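PDB 2H84: probable polyketide synthase 1 from Dictyostelium discoideum, which is probably a hybrid polyketide synthase that makes acylpyrones in vitro, the chain here being its C-terminal type III polyketide synthase domain. Local coordinates for residues E26-Q31 with R63-D68; S32-I37 with I54-Q59; S38-D43 with E73-F78; S58-R63 with D324-Y329. All coordinates share one frame; numbering follows the deposited sequence.

Interaction 1: E26-Q31 with R63-D68; sequences EPISQQ and RHLVRD
Ile28 and Arg63 face each other as an antiparallel hydrogen-bonded pair. Ile28 N donates to Arg63 O at 2.8 Å with an N-H...O angle of 157°, and Arg63 N returns the bond to Ile28 O at 3.1 Å. Both side chains leave the same face of the small sheet. That of Ile28 runs outward in extended form, CD1 lying anti to CA (chi2 178°), which carries the methyl toward Leu65 and Asp68, farther along the loop. There CD1 meets the carboxylate carbon CG of Asp68 at 3.3 Å and, less closely, Leu65 CB at 4.0 Å. The methyl rests against the carboxylate group of Asp68 as a whole, whose OD2 is hydrogen-bonded to Thr70 OG1. Nearby, Pro27 lies alongside His64, pointing the same way. Pro27 CA sits over a face of the imidazole, 3.8 Å from the His64 ring centroid and 26° off the normal, a CH-pi contact, and the pyrrolidine CG comes to 3.3 Å from His64 CE1. A water donates to Glu26 O at 2.7 Å and weakly accepts from Leu65 N, filling in beyond the direct backbone bonds. Arg63 bends at chi3; its side chain and that of Gln30 run obliquely across each other, guanidinium and amide planes nearly perpendicular. The charged end is held from elsewhere, NH1 by Phe206 O and NH2 by Ser203 O. Ser29 is the N-cap of helix 30-40, so strand 28-29 passes straight into it. The pairing of 28-29 with 62-63 makes a two-stranded antiparallel sheet, separate from the mixed central sheet of this thiolase-fold domain.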
# COMPACT_ATOMS: atom_id res chain seq x y z
N GLU A 26 6.38 1.16 -28.39
CA GLU A 26 5.61 2.03 -29.29
C GLU A 26 4.11 1.75 -29.21
O GLU A 26 3.68 0.73 -28.68
CB GLU A 26 6.08 1.84 -30.73
CG GLU A 26 7.50 2.27 -31.00
CD GLU A 26 7.67 3.76 -30.87
OE1 GLU A 26 7.63 4.27 -29.73
OE2 GLU A 26 7.83 4.42 -31.91
N PRO A 27 3.29 2.67 -29.74
CA PRO A 27 1.84 2.48 -29.71
C PRO A 27 1.46 1.29 -30.57
O PRO A 27 1.77 1.27 -31.76
CB PRO A 27 1.30 3.78 -30.28
CG PRO A 27 2.35 4.77 -29.92
CD PRO A 27 3.62 4.02 -30.22
N ILE A 28 0.79 0.31 -29.98
CA ILE A 28 0.36 -0.87 -30.73
C ILE A 28 -1.05 -0.60 -31.24
O ILE A 28 -1.92 -0.12 -30.50
CB ILE A 28 0.36 -2.14 -29.84
CG1 ILE A 28 1.77 -2.38 -29.28
CG2 ILE A 28 -0.10 -3.34 -30.66
CD1 ILE A 28 1.89 -3.57 -28.35
N SER A 29 -1.28 -0.90 -32.52
CA SER A 29 -2.58 -0.70 -33.15
C SER A 29 -3.66 -1.55 -32.50
O SER A 29 -3.45 -2.73 -32.26
CB SER A 29 -2.50 -1.07 -34.63
OG SER A 29 -3.77 -0.95 -35.22
N GLN A 30 -4.80 -0.93 -32.20
CA GLN A 30 -5.91 -1.66 -31.58
C GLN A 30 -6.48 -2.64 -32.59
O GLN A 30 -7.03 -3.67 -32.21
CB GLN A 30 -7.00 -0.70 -31.12
CG GLN A 30 -7.13 -0.60 -29.60
CD GLN A 30 -7.74 -1.85 -28.97
OE1 GLN A 30 -8.96 -1.92 -28.76
NE2 GLN A 30 -6.91 -2.84 -28.68
N GLN A 31 -6.35 -2.30 -33.87
CA GLN A 31 -6.86 -3.15 -34.92
C GLN A 31 -6.06 -4.44 -35.06
O GLN A 31 -6.63 -5.52 -35.21
CB GLN A 31 -6.88 -2.39 -36.24
CG GLN A 31 -8.25 -2.32 -36.86
CD GLN A 31 -8.28 -2.90 -38.26
OE1 GLN A 31 -7.89 -4.05 -38.47
NE2 GLN A 31 -8.74 -2.11 -39.22
N ARG A 63 -2.64 1.19 -27.79
CA ARG A 63 -2.29 0.82 -26.43
C ARG A 63 -0.81 0.44 -26.40
O ARG A 63 -0.26 -0.01 -27.41
CB ARG A 63 -3.12 -0.37 -25.94
CG ARG A 63 -4.50 -0.03 -25.44
CD ARG A 63 -5.17 -1.24 -24.82
NE ARG A 63 -5.47 -2.27 -25.82
CZ ARG A 63 -5.64 -3.56 -25.54
NH1 ARG A 63 -5.54 -3.99 -24.30
NH2 ARG A 63 -5.92 -4.41 -26.51
N HIS A 64 -0.17 0.65 -25.25
CA HIS A 64 1.23 0.29 -25.07
C HIS A 64 1.24 -0.94 -24.17
O HIS A 64 0.63 -0.95 -23.10
CB HIS A 64 1.99 1.45 -24.44
CG HIS A 64 2.09 2.65 -25.32
ND1 HIS A 64 3.19 2.91 -26.11
CD2 HIS A 64 1.20 3.64 -25.58
CE1 HIS A 64 2.98 4.01 -26.81
NE2 HIS A 64 1.78 4.47 -26.51
N LEU A 65 1.92 -1.99 -24.61
CA LEU A 65 1.92 -3.23 -23.84
C LEU A 65 3.28 -3.86 -23.67
O LEU A 65 4.02 -4.00 -24.63
CB LEU A 65 0.99 -4.25 -24.51
CG LEU A 65 -0.38 -3.78 -24.98
CD1 LEU A 65 -0.99 -4.85 -25.85
CD2 LEU A 65 -1.26 -3.49 -23.79
N VAL A 66 3.61 -4.25 -22.44
CA VAL A 66 4.87 -4.91 -22.16
C VAL A 66 4.80 -6.22 -22.92
O VAL A 66 5.81 -6.72 -23.40
CB VAL A 66 5.05 -5.17 -20.64
CG1 VAL A 66 6.24 -6.08 -20.39
CG2 VAL A 66 5.25 -3.85 -19.92
N ARG A 67 3.59 -6.78 -23.04
CA ARG A 67 3.41 -8.03 -23.78
C ARG A 67 2.61 -7.73 -25.04
O ARG A 67 1.39 -7.57 -24.99
CB ARG A 67 2.67 -9.08 -22.95
CG ARG A 67 2.43 -10.39 -23.71
CD ARG A 67 1.95 -11.50 -22.80
NE ARG A 67 1.63 -12.71 -23.55
CZ ARG A 67 1.97 -13.93 -23.15
NH1 ARG A 67 2.64 -14.09 -22.02
NH2 ARG A 67 1.65 -15.00 -23.87
N ASP A 68 3.30 -7.65 -26.17
CA ASP A 68 2.66 -7.36 -27.44
C ASP A 68 2.06 -8.63 -28.00
O ASP A 68 2.74 -9.43 -28.63
CB ASP A 68 3.70 -6.78 -28.41
CG ASP A 68 3.10 -6.34 -29.73
OD1 ASP A 68 3.80 -5.71 -30.55
OD2 ASP A 68 1.92 -6.63 -29.98
O HOH W 1 4.15 -1.34 -27.04

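Interaction 2: S32-I37 with I54-Q59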
# COMPACT_ATOMS: atom_id res chain seq x y z
N SER A 32 -4.73 -4.33 -35.02
CA SER A 32 -3.90 -5.53 -35.13
C SER A 32 -4.04 -6.38 -33.88
O SER A 32 -4.02 -7.61 -33.96
CB SER A 32 -2.43 -5.16 -35.37
OG SER A 32 -2.02 -4.18 -34.44
N LEU A 33 -4.21 -5.75 -32.72
CA LEU A 33 -4.42 -6.49 -31.48
C LEU A 33 -5.78 -7.18 -31.62
O LEU A 33 -5.97 -8.31 -31.20
CB LEU A 33 -4.45 -5.55 -30.26
CG LEU A 33 -3.14 -4.96 -29.72
CD1 LEU A 33 -3.47 -3.97 -28.60
CD2 LEU A 33 -2.22 -6.06 -29.20
N LYS A 34 -6.73 -6.47 -32.23
CA LYS A 34 -8.04 -7.05 -32.44
C LYS A 34 -7.82 -8.33 -33.22
O LYS A 34 -8.11 -9.41 -32.73
CB LYS A 34 -8.92 -6.11 -33.27
CG LYS A 34 -10.32 -6.64 -33.49
CD LYS A 34 -10.78 -6.44 -34.93
CE LYS A 34 -10.87 -4.97 -35.33
NZ LYS A 34 -11.55 -4.81 -36.65
N ASP A 35 -7.29 -8.22 -34.43
CA ASP A 35 -7.04 -9.40 -35.24
C ASP A 35 -6.37 -10.48 -34.42
O ASP A 35 -6.95 -11.52 -34.15
CB ASP A 35 -6.13 -9.09 -36.44
CG ASP A 35 -6.66 -7.98 -37.32
OD1 ASP A 35 -7.89 -7.89 -37.51
OD2 ASP A 35 -5.83 -7.20 -37.84
N SER A 36 -5.14 -10.20 -34.02
CA SER A 36 -4.32 -11.13 -33.24
C SER A 36 -5.00 -11.83 -32.08
O SER A 36 -5.28 -13.02 -32.15
CB SER A 36 -3.06 -10.44 -32.73
OG SER A 36 -2.13 -10.26 -33.79
N ILE A 37 -5.26 -11.09 -31.01
CA ILE A 37 -5.87 -11.75 -29.88
C ILE A 37 -7.25 -12.37 -30.12
O ILE A 37 -7.56 -13.42 -29.56
CB ILE A 37 -5.86 -10.87 -28.60
CG1 ILE A 37 -7.24 -10.56 -28.12
CG2 ILE A 37 -5.34 -9.60 -28.83
CD1 ILE A 37 -7.17 -10.15 -26.71
N ILE A 54 -16.17 -6.84 -29.60
CA ILE A 54 -15.80 -6.05 -28.43
C ILE A 54 -14.68 -5.06 -28.73
O ILE A 54 -14.75 -3.91 -28.31
CB ILE A 54 -15.37 -6.98 -27.27
CG1 ILE A 54 -16.61 -7.63 -26.66
CG2 ILE A 54 -14.58 -6.22 -26.23
CD1 ILE A 54 -16.29 -8.70 -25.65
N PHE A 55 -13.65 -5.51 -29.44
CA PHE A 55 -12.55 -4.62 -29.79
C PHE A 55 -13.06 -3.46 -30.61
O PHE A 55 -12.84 -2.29 -30.28
CB PHE A 55 -11.47 -5.36 -30.58
CG PHE A 55 -10.47 -6.06 -29.71
CD1 PHE A 55 -10.84 -7.15 -28.94
CD2 PHE A 55 -9.17 -5.58 -29.60
CE1 PHE A 55 -9.93 -7.76 -28.08
CE2 PHE A 55 -8.25 -6.18 -28.75
CZ PHE A 55 -8.63 -7.26 -27.98
N GLU A 56 -13.76 -3.78 -31.70
CA GLU A 56 -14.33 -2.77 -32.57
C GLU A 56 -15.10 -1.73 -31.77
O GLU A 56 -14.81 -0.54 -31.87
CB GLU A 56 -15.24 -3.44 -33.60
CG GLU A 56 -14.51 -3.98 -34.82
CD GLU A 56 -15.20 -5.20 -35.43
OE1 GLU A 56 -16.45 -5.29 -35.37
OE2 GLU A 56 -14.48 -6.07 -35.98
N GLN A 57 -16.05 -2.18 -30.96
CA GLN A 57 -16.84 -1.25 -30.16
C GLN A 57 -16.14 -0.69 -28.93
O GLN A 57 -16.77 -0.05 -28.10
CB GLN A 57 -18.17 -1.88 -29.72
CG GLN A 57 -19.36 -1.42 -30.57
CD GLN A 57 -19.35 0.10 -30.80
OE1 GLN A 57 -19.94 0.87 -30.04
NE2 GLN A 57 -18.67 0.53 -31.85
N SER A 58 -14.83 -0.89 -28.84
CA SER A 58 -14.05 -0.41 -27.70
C SER A 58 -13.69 1.07 -27.80
O SER A 58 -13.46 1.73 -26.79
CB SER A 58 -12.76 -1.22 -27.54
OG SER A 58 -11.83 -0.91 -28.55
N GLN A 59 -13.61 1.57 -29.03
CA GLN A 59 -13.25 2.96 -29.29
C GLN A 59 -11.82 3.32 -28.90
O GLN A 59 -11.52 4.49 -28.67
CB GLN A 59 -14.20 3.90 -28.55
CG GLN A 59 -15.56 4.04 -29.20
CD GLN A 59 -16.52 4.80 -28.32
OE1 GLN A 59 -16.22 5.90 -27.84
NE2 GLN A 59 -17.70 4.23 -28.09
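Lys34 NZ and Glu56 OE2 form the one hydrogen bond between segments 32-37 and 54-59, a salt bridge of 3.3 Å. The ammonium meets the anti side of the carboxylate, 17° out of its plane. Lys34 CG is anti to the backbone N (chi1 -178°), which lays it against Phe55 CB at 3.4 Å, and bends at chi2 and chi3 follow before the chain ends at Glu56. The lysine and phenylalanine side chains thus slide past each other in opposite directions. An alanine in place of Lys34 would probably leave Glu56 OE2 without its charged mate and open a gap beside Phe55 CB. On the buried side, Ile37 CD1 reaches the edge of the Phe55 ring, near its plane, 3.5 Å from CZ. Leu33 adds a lighter contact, its CB lying 4.1 Å from Phe55 CE2. Ser58 N donates to Phe55 O at 2.8 Å as the helix ends, and a type I turn runs from Glu56 to Gln59. Helix 197-205 lies against the contact, touching Ile37 through Ser203 and Phe55 through Ser204, while Arg63 of strand 62-63 packs on both Leu33 and Phe55.

Interaction 3: S38-D43 with E73-F78; sequences SNDFSD and ENSIKF
Against Ile76 CG2 lies Asp40 CB, 4.0 Å away, and Ile76 CD1 approaches Phe41 CE1, from the residue after Asp40, at 4.2 Å. This is the well-packed part of the contact, since both Phe41 and Ile76 are buried. Ile76 CG1 stands anti to the backbone N (chi1 -166°), and from there CD1 extends to the aromatic ring, which it approaches obliquely. Phe41 is further packed by Asn48 and Val51 of helix 45-56, and Ile76 by Tyr69 and Phe191.

The other side is looser and polar. Lys77 is exposed; its CB rests 3.4 Å from Asp40 O, and its aliphatic CE passes 3.8 Å from Asp40 OD1. The charged ends do not meet, as Lys77 NZ stays 4.7 Å from Asp40 OD1, so any attraction between them is probably long-range and softened by solvent. Ser75 lies between the two regimes: its OG accepts a weak bond from Lys77 N at 3.3 Å, with an N-H...O angle of 159°, and also faces the carboxylate, 3.4 Å from Asp40 CG. Arg67 steadies the backbone leading into Ser75 and Ile76, its NE bound to Asn74 O and its NH2 to Ser75 O. The contact thus brings the C-terminal end of helix 30-40, backed by helix 45-56, against the long loop that runs from strand 62-63 to helix 84-110.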
# COMPACT_ATOMS: atom_id res chain seq x y z
N SER A 38 -8.06 -11.76 -30.98
CA SER A 38 -9.38 -12.32 -31.26
C SER A 38 -9.30 -13.71 -31.90
O SER A 38 -9.95 -14.64 -31.44
CB SER A 38 -10.19 -11.39 -32.17
OG SER A 38 -9.72 -11.42 -33.51
N ASN A 39 -8.51 -13.84 -32.96
CA ASN A 39 -8.37 -15.12 -33.63
C ASN A 39 -7.70 -16.18 -32.75
O ASN A 39 -7.95 -17.37 -32.92
CB ASN A 39 -7.57 -14.96 -34.93
CG ASN A 39 -8.28 -14.09 -35.94
OD1 ASN A 39 -9.44 -14.33 -36.27
ND2 ASN A 39 -7.59 -13.07 -36.45
N ASP A 40 -6.86 -15.74 -31.82
CA ASP A 40 -6.17 -16.68 -30.92
C ASP A 40 -6.96 -17.02 -29.66
O ASP A 40 -6.58 -17.91 -28.91
CB ASP A 40 -4.81 -16.12 -30.48
CG ASP A 40 -3.85 -15.93 -31.63
OD1 ASP A 40 -3.83 -16.77 -32.55
OD2 ASP A 40 -3.08 -14.95 -31.60
N PHE A 41 -8.06 -16.31 -29.44
CA PHE A 41 -8.86 -16.52 -28.24
C PHE A 41 -9.41 -17.93 -28.05
O PHE A 41 -9.58 -18.39 -26.92
CB PHE A 41 -10.02 -15.53 -28.20
CG PHE A 41 -10.40 -15.10 -26.81
CD1 PHE A 41 -9.63 -14.16 -26.13
CD2 PHE A 41 -11.50 -15.64 -26.17
CE1 PHE A 41 -9.95 -13.77 -24.84
CE2 PHE A 41 -11.83 -15.26 -24.88
CZ PHE A 41 -11.05 -14.32 -24.22
N SER A 42 -9.69 -18.63 -29.15
CA SER A 42 -10.25 -19.97 -29.06
C SER A 42 -10.41 -20.62 -30.42
O SER A 42 -10.01 -20.06 -31.44
CB SER A 42 -11.62 -19.93 -28.38
OG SER A 42 -12.54 -19.17 -29.14
N ASP A 43 -11.01 -21.80 -30.43
CA ASP A 43 -11.23 -22.54 -31.66
C ASP A 43 -12.68 -22.56 -32.05
O ASP A 43 -13.15 -23.52 -32.66
CB ASP A 43 -10.77 -23.98 -31.49
CG ASP A 43 -9.27 -24.11 -31.52
OD1 ASP A 43 -8.77 -25.24 -31.37
OD2 ASP A 43 -8.56 -23.10 -31.71
N GLU A 73 4.84 -15.39 -30.22
CA GLU A 73 5.25 -16.03 -28.97
C GLU A 73 4.36 -15.57 -27.82
O GLU A 73 4.02 -16.37 -26.95
CB GLU A 73 6.71 -15.71 -28.62
CG GLU A 73 7.59 -15.39 -29.81
CD GLU A 73 7.64 -13.90 -30.11
OE1 GLU A 73 8.25 -13.15 -29.31
OE2 GLU A 73 7.07 -13.48 -31.14
N ASN A 74 3.98 -14.30 -27.82
CA ASN A 74 3.13 -13.79 -26.76
C ASN A 74 1.64 -14.08 -26.96
O ASN A 74 0.81 -13.54 -26.23
CB ASN A 74 3.30 -12.28 -26.63
CG ASN A 74 4.75 -11.85 -26.66
OD1 ASN A 74 5.59 -12.41 -25.95
ND2 ASN A 74 5.05 -10.84 -27.46
N SER A 75 1.30 -14.90 -27.96
CA SER A 75 -0.09 -15.21 -28.23
C SER A 75 -0.82 -15.42 -26.92
O SER A 75 -0.26 -15.99 -25.99
CB SER A 75 -0.22 -16.47 -29.08
OG SER A 75 -1.59 -16.78 -29.27
N ILE A 76 -2.07 -14.98 -26.87
CA ILE A 76 -2.88 -15.11 -25.65
C ILE A 76 -3.26 -16.57 -25.41
O ILE A 76 -3.59 -16.94 -24.28
CB ILE A 76 -4.15 -14.24 -25.75
CG1 ILE A 76 -4.82 -14.11 -24.38
CG2 ILE A 76 -5.12 -14.86 -26.73
CD1 ILE A 76 -5.88 -13.04 -24.34
N LYS A 77 -3.21 -17.38 -26.45
CA LYS A 77 -3.57 -18.79 -26.31
C LYS A 77 -2.53 -19.59 -25.55
O LYS A 77 -2.71 -20.78 -25.30
CB LYS A 77 -3.79 -19.45 -27.68
CG LYS A 77 -2.54 -19.60 -28.51
CD LYS A 77 -2.70 -20.66 -29.58
CE LYS A 77 -2.65 -20.08 -30.98
NZ LYS A 77 -1.82 -20.93 -31.91
N PHE A 78 -1.43 -18.93 -25.17
CA PHE A 78 -0.37 -19.59 -24.42
C PHE A 78 -0.41 -19.20 -22.94
O PHE A 78 0.21 -19.86 -22.10
CB PHE A 78 0.99 -19.22 -25.02
CG PHE A 78 1.21 -19.76 -26.41
CD1 PHE A 78 1.95 -19.04 -27.32
CD2 PHE A 78 0.67 -20.99 -26.79
CE1 PHE A 78 2.16 -19.52 -28.60
CE2 PHE A 78 0.88 -21.49 -28.08
CZ PHE A 78 1.63 -20.75 -28.98

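Interaction 4: S58-R63 with D324-Y329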
# COMPACT_ATOMS: atom_id res chain seq x y z
N SER A 58 -14.83 -0.89 -28.84
CA SER A 58 -14.05 -0.41 -27.70
C SER A 58 -13.69 1.07 -27.80
O SER A 58 -13.46 1.73 -26.79
CB SER A 58 -12.76 -1.22 -27.54
OG SER A 58 -11.83 -0.91 -28.55
N GLN A 59 -13.61 1.57 -29.03
CA GLN A 59 -13.25 2.96 -29.29
C GLN A 59 -11.82 3.32 -28.90
O GLN A 59 -11.52 4.49 -28.67
CB GLN A 59 -14.20 3.90 -28.55
CG GLN A 59 -15.56 4.04 -29.20
CD GLN A 59 -16.52 4.80 -28.32
OE1 GLN A 59 -16.22 5.90 -27.84
NE2 GLN A 59 -17.70 4.23 -28.09
N ILE A 60 -10.95 2.32 -28.80
CA ILE A 60 -9.56 2.57 -28.47
C ILE A 60 -8.76 2.43 -29.75
O ILE A 60 -8.95 1.48 -30.51
CB ILE A 60 -9.04 1.56 -27.43
CG1 ILE A 60 -9.77 1.79 -26.10
CG2 ILE A 60 -7.54 1.71 -27.26
CD1 ILE A 60 -9.34 0.87 -24.99
N LYS A 61 -7.87 3.39 -29.99
CA LYS A 61 -7.06 3.38 -31.21
C LYS A 61 -5.73 2.68 -31.02
O LYS A 61 -5.31 1.92 -31.88
CB LYS A 61 -6.83 4.82 -31.68
CG LYS A 61 -6.68 4.94 -33.19
CD LYS A 61 -7.00 6.36 -33.65
CE LYS A 61 -7.17 6.38 -35.16
NZ LYS A 61 -7.30 7.74 -35.71
N THR A 62 -5.07 2.95 -29.89
CA THR A 62 -3.78 2.34 -29.58
C THR A 62 -3.59 2.08 -28.09
O THR A 62 -4.27 2.67 -27.24
CB THR A 62 -2.59 3.23 -30.03
OG1 THR A 62 -2.77 4.56 -29.51
CG2 THR A 62 -2.50 3.29 -31.54
N ARG A 63 -2.64 1.19 -27.79
CA ARG A 63 -2.29 0.82 -26.43
C ARG A 63 -0.81 0.44 -26.40
O ARG A 63 -0.26 -0.01 -27.41
CB ARG A 63 -3.12 -0.37 -25.94
CG ARG A 63 -4.50 -0.03 -25.44
CD ARG A 63 -5.17 -1.24 -24.82
NE ARG A 63 -5.47 -2.27 -25.82
CZ ARG A 63 -5.64 -3.56 -25.54
NH1 ARG A 63 -5.54 -3.99 -24.30
NH2 ARG A 63 -5.92 -4.41 -26.51
N ASP A 324 -8.85 11.80 -25.33
CA ASP A 324 -7.64 11.72 -26.14
C ASP A 324 -6.78 10.64 -25.51
O ASP A 324 -6.26 9.76 -26.19
CB ASP A 324 -6.88 13.05 -26.13
CG ASP A 324 -7.60 14.16 -26.87
OD1 ASP A 324 -8.27 13.87 -27.89
OD2 ASP A 324 -7.47 15.33 -26.44
N VAL A 325 -6.64 10.72 -24.18
CA VAL A 325 -5.86 9.75 -23.42
C VAL A 325 -6.42 8.34 -23.60
O VAL A 325 -5.68 7.40 -23.89
CB VAL A 325 -5.89 10.07 -21.93
CG1 VAL A 325 -5.15 9.00 -21.15
CG2 VAL A 325 -5.28 11.43 -21.69
N TYR A 326 -7.73 8.19 -23.45
CA TYR A 326 -8.35 6.89 -23.61
C TYR A 326 -8.17 6.32 -25.01
O TYR A 326 -7.91 5.12 -25.16
CB TYR A 326 -9.85 6.95 -23.24
CG TYR A 326 -10.60 5.65 -23.46
CD1 TYR A 326 -11.43 5.48 -24.57
CD2 TYR A 326 -10.45 4.57 -22.57
CE1 TYR A 326 -12.09 4.27 -24.80
CE2 TYR A 326 -11.10 3.35 -22.80
CZ TYR A 326 -11.93 3.20 -23.91
OH TYR A 326 -12.57 2.00 -24.14
N HIS A 327 -8.29 7.15 -26.04
CA HIS A 327 -8.14 6.67 -27.41
C HIS A 327 -6.74 6.16 -27.72
O HIS A 327 -6.59 5.18 -28.45
CB HIS A 327 -8.48 7.77 -28.43
CG HIS A 327 -9.93 8.12 -28.48
ND1 HIS A 327 -10.94 7.18 -28.38
CD2 HIS A 327 -10.55 9.32 -28.65
CE1 HIS A 327 -12.11 7.78 -28.49
NE2 HIS A 327 -11.90 9.07 -28.65
N ALA A 328 -5.74 6.81 -27.14
CA ALA A 328 -4.34 6.47 -27.38
C ALA A 328 -3.63 5.57 -26.36
O ALA A 328 -2.51 5.13 -26.60
CB ALA A 328 -3.54 7.74 -27.57
N TYR A 329 -4.27 5.30 -25.23
CA TYR A 329 -3.63 4.47 -24.20
C TYR A 329 -4.55 3.42 -23.60
O TYR A 329 -4.08 2.39 -23.10
CB TYR A 329 -3.10 5.35 -23.07
CG TYR A 329 -2.04 6.34 -23.49
CD1 TYR A 329 -0.75 5.91 -23.78
CD2 TYR A 329 -2.33 7.69 -23.60
CE1 TYR A 329 0.22 6.81 -24.19
CE2 TYR A 329 -1.37 8.60 -24.01
CZ TYR A 329 -0.10 8.16 -24.30
OH TYR A 329 0.86 9.05 -24.72
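His327 O takes two consecutive backbone N-H groups, from Lys61 and Thr62. Lys61 N reaches it at 2.7 Å, in the carbonyl plane and on a lone pair; Thr62 N reaches it at 3.1 Å with an N-H...O angle of 161°. The next carbonyl of the helix, Ala328 O, receives Thr62 OG1 at 3.0 Å, but from above its plane, at a C=O...O angle of only 100°. Two side chains of the helix reach back as donors. His327 ND1 gives its proton to Gln59 O at 2.8 Å; the oxygen lies at the edge of the imidazole, and the donor stands nearly in line with C=O, at 175°. Tyr326 OH donates to Ser58 O, also at 2.8 Å and in the carbonyl plane, while accepting a weak bond from Lys302 N. These bonds span the two halves of the thiolase fold: residues 58-63 belong to the N-terminal chalcone synthase family region and helix 320-329 to the C-terminal one. The side chain of Tyr326 lies about 11 Å from that of Cys157, the predicted active-site cysteine. A phenylalanine in place of Tyr326 would probably leave Ser58 O without its hydroxyl donor and Lys302 N without its weak acceptor. Ile60 crosses Tyr326 at about a right angle, its CG1 3.4 Å from Tyr326 CZ and oblique to the ring. Ser58 OG, modelled doubtfully close to Phe55 O, accepts weakly from Ile60 N. At the end of strand 62-63, the aliphatic CG of Arg63 rests 3.4 Å from Tyr329 O.

Interactions 4 and 1, centred about 14 and 17 Å from the centre of the chain, are only partly buried, while interactions 2 and 3, farther out at about 21 and 27 Å, are buried contacts with a polar or exposed rim. Interactions 1, 2 and 3 all use helix 30-40 or its flanks, from its N-cap through its middle to its far end. Interaction 1 combines a backbone pair with apolar and CH-pi contacts; carbonyls that accept backbone and side-chain donors mark interaction 4, which alone joins the two family regions. The charged fringe is a salt bridge in interaction 2 and separated charges in interaction 3. Interactions 1 and 4 share Arg63, and interactions 2 and 4 share Ser58 and Gln59.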